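Side-chain contact in glycerol uptake operon antiterminator-related protein (PDB 1VKF), which is of unknown detailed function but may help regulate transcription of glycerol uptake genes, probably in response to glycerol-3-phosphate: residues E122-T126 with L127-V131. Numbering follows the deposited sequence.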
ATOM      1  N   GLU A 122      -9.446 -14.393   8.262  1.00 15.83           N
ATOM      2  CA  GLU A 122      -9.526 -14.553   9.713  1.00 17.56           C
ATOM      3  C   GLU A 122      -8.699 -13.481  10.414  1.00 19.02           C
ATOM      4  O   GLU A 122      -9.150 -12.834  11.361  1.00 21.36           O
ATOM      5  CB  GLU A 122      -9.007 -15.921  10.137  1.00 17.84           C
ATOM      6  CG  GLU A 122      -9.341 -16.251  11.585  1.00 24.78           C
ATOM      7  N   GLN A 123      -7.467 -13.298   9.957  1.00 16.33           N
ATOM      8  CA  GLN A 123      -6.615 -12.243  10.489  1.00 19.05           C
ATOM      9  C   GLN A 123      -7.228 -10.843  10.325  1.00 18.06           C
ATOM     10  O   GLN A 123      -7.193 -10.043  11.250  1.00 18.32           O
ATOM     11  CB  GLN A 123      -5.269 -12.306   9.795  1.00 22.88           C
ATOM     12  CG  GLN A 123      -4.283 -11.296  10.279  1.00 29.18           C
ATOM     13  CD  GLN A 123      -2.867 -11.819  10.267  1.00 35.58           C
ATOM     14  OE1 GLN A 123      -2.190 -11.719   9.244  1.00 34.40           O
ATOM     15  NE2 GLN A 123      -2.398 -12.347  11.413  1.00 27.03           N
ATOM     16  N   ILE A 124      -7.781 -10.537   9.146  1.00 17.33           N
ATOM     17  CA  ILE A 124      -8.425  -9.242   8.902  1.00 15.70           C
ATOM     18  C   ILE A 124      -9.560  -8.974   9.884  1.00 17.80           C
ATOM     19  O   ILE A 124      -9.676  -7.886  10.446  1.00 15.73           O
ATOM     20  CB  ILE A 124      -8.922  -9.162   7.456  1.00 16.26           C
ATOM     21  CG1 ILE A 124      -7.723  -8.898   6.523  1.00 18.53           C
ATOM     22  CG2 ILE A 124      -9.954  -8.056   7.269  1.00 21.28           C
ATOM     23  CD1 ILE A 124      -7.975  -9.261   5.089  1.00 27.46           C
ATOM     24  N   GLU A 125     -10.360  -9.998  10.118  1.00 14.97           N
ATOM     25  CA  GLU A 125     -11.542  -9.850  10.948  1.00 16.46           C
ATOM     26  C   GLU A 125     -11.123  -9.702  12.415  1.00 17.59           C
ATOM     27  O   GLU A 125     -11.644  -8.858  13.126  1.00 21.35           O
ATOM     28  CB  GLU A 125     -12.491 -11.022  10.682  1.00 17.99           C
ATOM     29  CG  GLU A 125     -13.011 -10.942   9.251  1.00 25.28           C
ATOM     30  CD  GLU A 125     -14.040 -11.986   8.887  1.00 34.61           C
ATOM     31  OE1 GLU A 125     -13.954 -13.111   9.408  1.00 30.62           O
ATOM     32  OE2 GLU A 125     -14.912 -11.674   8.035  1.00 38.57           O
ATOM     33  N   THR A 126     -10.130 -10.465  12.836  1.00 17.84           N
ATOM     34  CA  THR A 126      -9.687 -10.461  14.230  1.00 21.73           C
ATOM     35  C   THR A 126      -8.997  -9.173  14.638  1.00 22.60           C
ATOM     36  O   THR A 126      -9.198  -8.678  15.739  1.00 25.10           O
ATOM     37  CB  THR A 126      -8.747 -11.644  14.484  1.00 22.53           C
ATOM     38  OG1 THR A 126      -9.457 -12.860  14.224  1.00 27.06           O
ATOM     39  CG2 THR A 126      -8.408 -11.748  15.979  1.00 28.21           C
ATOM     40  N   LEU A 127      -8.181  -8.626  13.747  1.00 20.54           N
ATOM     41  CA  LEU A 127      -7.437  -7.413  14.021  1.00 21.45           C
ATOM     42  C   LEU A 127      -8.197  -6.122  13.651  1.00 20.34           C
ATOM     43  O   LEU A 127      -7.723  -5.038  13.946  1.00 26.06           O
ATOM     44  CB  LEU A 127      -6.112  -7.467  13.264  1.00 20.74           C
ATOM     45  CG  LEU A 127      -5.193  -8.650  13.584  1.00 22.65           C
ATOM     46  CD1 LEU A 127      -3.913  -8.542  12.775  1.00 27.19           C
ATOM     47  CD2 LEU A 127      -4.917  -8.759  15.090  1.00 29.68           C
ATOM     48  N   GLY A 128      -9.336  -6.230  12.988  1.00 17.21           N
ATOM     49  CA  GLY A 128     -10.083  -5.060  12.558  1.00 19.88           C
ATOM     50  C   GLY A 128      -9.398  -4.271  11.445  1.00 20.15           C
ATOM     51  O   GLY A 128      -9.222  -3.061  11.548  1.00 22.56           O
ATOM     52  N   VAL A 129      -9.000  -4.946  10.379  1.00 18.62           N
ATOM     53  CA  VAL A 129      -8.292  -4.283   9.291  1.00 17.27           C
ATOM     54  C   VAL A 129      -9.264  -3.644   8.300  1.00 19.27           C
ATOM     55  O   VAL A 129     -10.041  -4.333   7.653  1.00 19.79           O
ATOM     56  CB  VAL A 129      -7.403  -5.271   8.561  1.00 18.20           C
ATOM     57  CG1 VAL A 129      -6.726  -4.601   7.395  1.00 19.66           C
ATOM     58  CG2 VAL A 129      -6.410  -5.912   9.523  1.00 17.52           C
ATOM     59  N   ASP A 130      -9.203  -2.327   8.168  1.00 17.67           N
ATOM     60  CA  ASP A 130     -10.130  -1.597   7.307  1.00 21.27           C
ATOM     61  C   ASP A 130      -9.654  -1.599   5.841  1.00 18.54           C
ATOM     62  O   ASP A 130     -10.461  -1.580   4.940  1.00 17.61           O
ATOM     63  CB  ASP A 130     -10.211  -0.134   7.745  1.00 24.58           C
ATOM     64  CG  ASP A 130     -10.541   0.027   9.222  1.00 35.70           C
ATOM     65  OD1 ASP A 130     -11.547  -0.569   9.668  1.00 42.76           O
ATOM     66  OD2 ASP A 130      -9.836   0.729  10.002  1.00 42.41           O
ATOM     67  N   VAL A 131      -8.338  -1.536   5.668  1.00 17.85           N
ATOM     68  CA  VAL A 131      -7.681  -1.350   4.348  1.00 17.22           C
ATOM     69  C   VAL A 131      -6.614  -2.419   4.100  1.00 14.31           C
ATOM     70  O   VAL A 131      -5.643  -2.578   4.851  1.00 13.40           O
ATOM     71  CB  VAL A 131      -7.048   0.047   4.181  1.00 19.36           C
ATOM     72  CG1 VAL A 131      -6.487   0.239   2.754  1.00 16.19           C
ATOM     73  CG2 VAL A 131      -8.087   1.138   4.487  1.00 18.19           C
TER
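Ile124 and Val129 meet where the helix ends, their side chains crossing at about a right angle with Ile124 CG2 4.0 Å from Val129 CB. Ile124 CG2 stands anti to its own backbone N (CG1 has chi1 -77°), which also sets this methyl 3.7 Å from Val129 O. Both side chains are buried, turned towards strand 105-110: Ile124 touches Phe109 and Val129 touches Leu107. One helical turn apart, Gln123 and Leu127 also meet, Gln123 CG lying 3.7 Å from Leu127 CD1, while Leu127 CB and CG lie close beside Gln123 O. Leu127 also packs on Pro92 and Val96 of helix 92-100; an alanine here would probably take away the methyl that meets Gln123 CG and open a gap against Pro92 and Val96.

Backbone bonds finish the turn. Leu127 N donates to Gln123 O at 3.0 Å, a regular helical bond, and Val129 N reaches back to Ile124 O at 3.0 Å, nearly straight (172°) and in the carbonyl plane. A weak bond joins Gly128 N to Glu125 O. Upstream, Thr126 OG1 takes Glu122 O at 2.9 Å from above its plane, while Thr126 N approaches from the opposite face.

Gly128, with phi 69°, turns the chain out of the helix. The 6→1 bond from Val129 N to Ile124 O and the Ile124–Val129 apolar contact make a Schellman motif, here leading helix 114-127 into strand 131-135 of the TIM barrel.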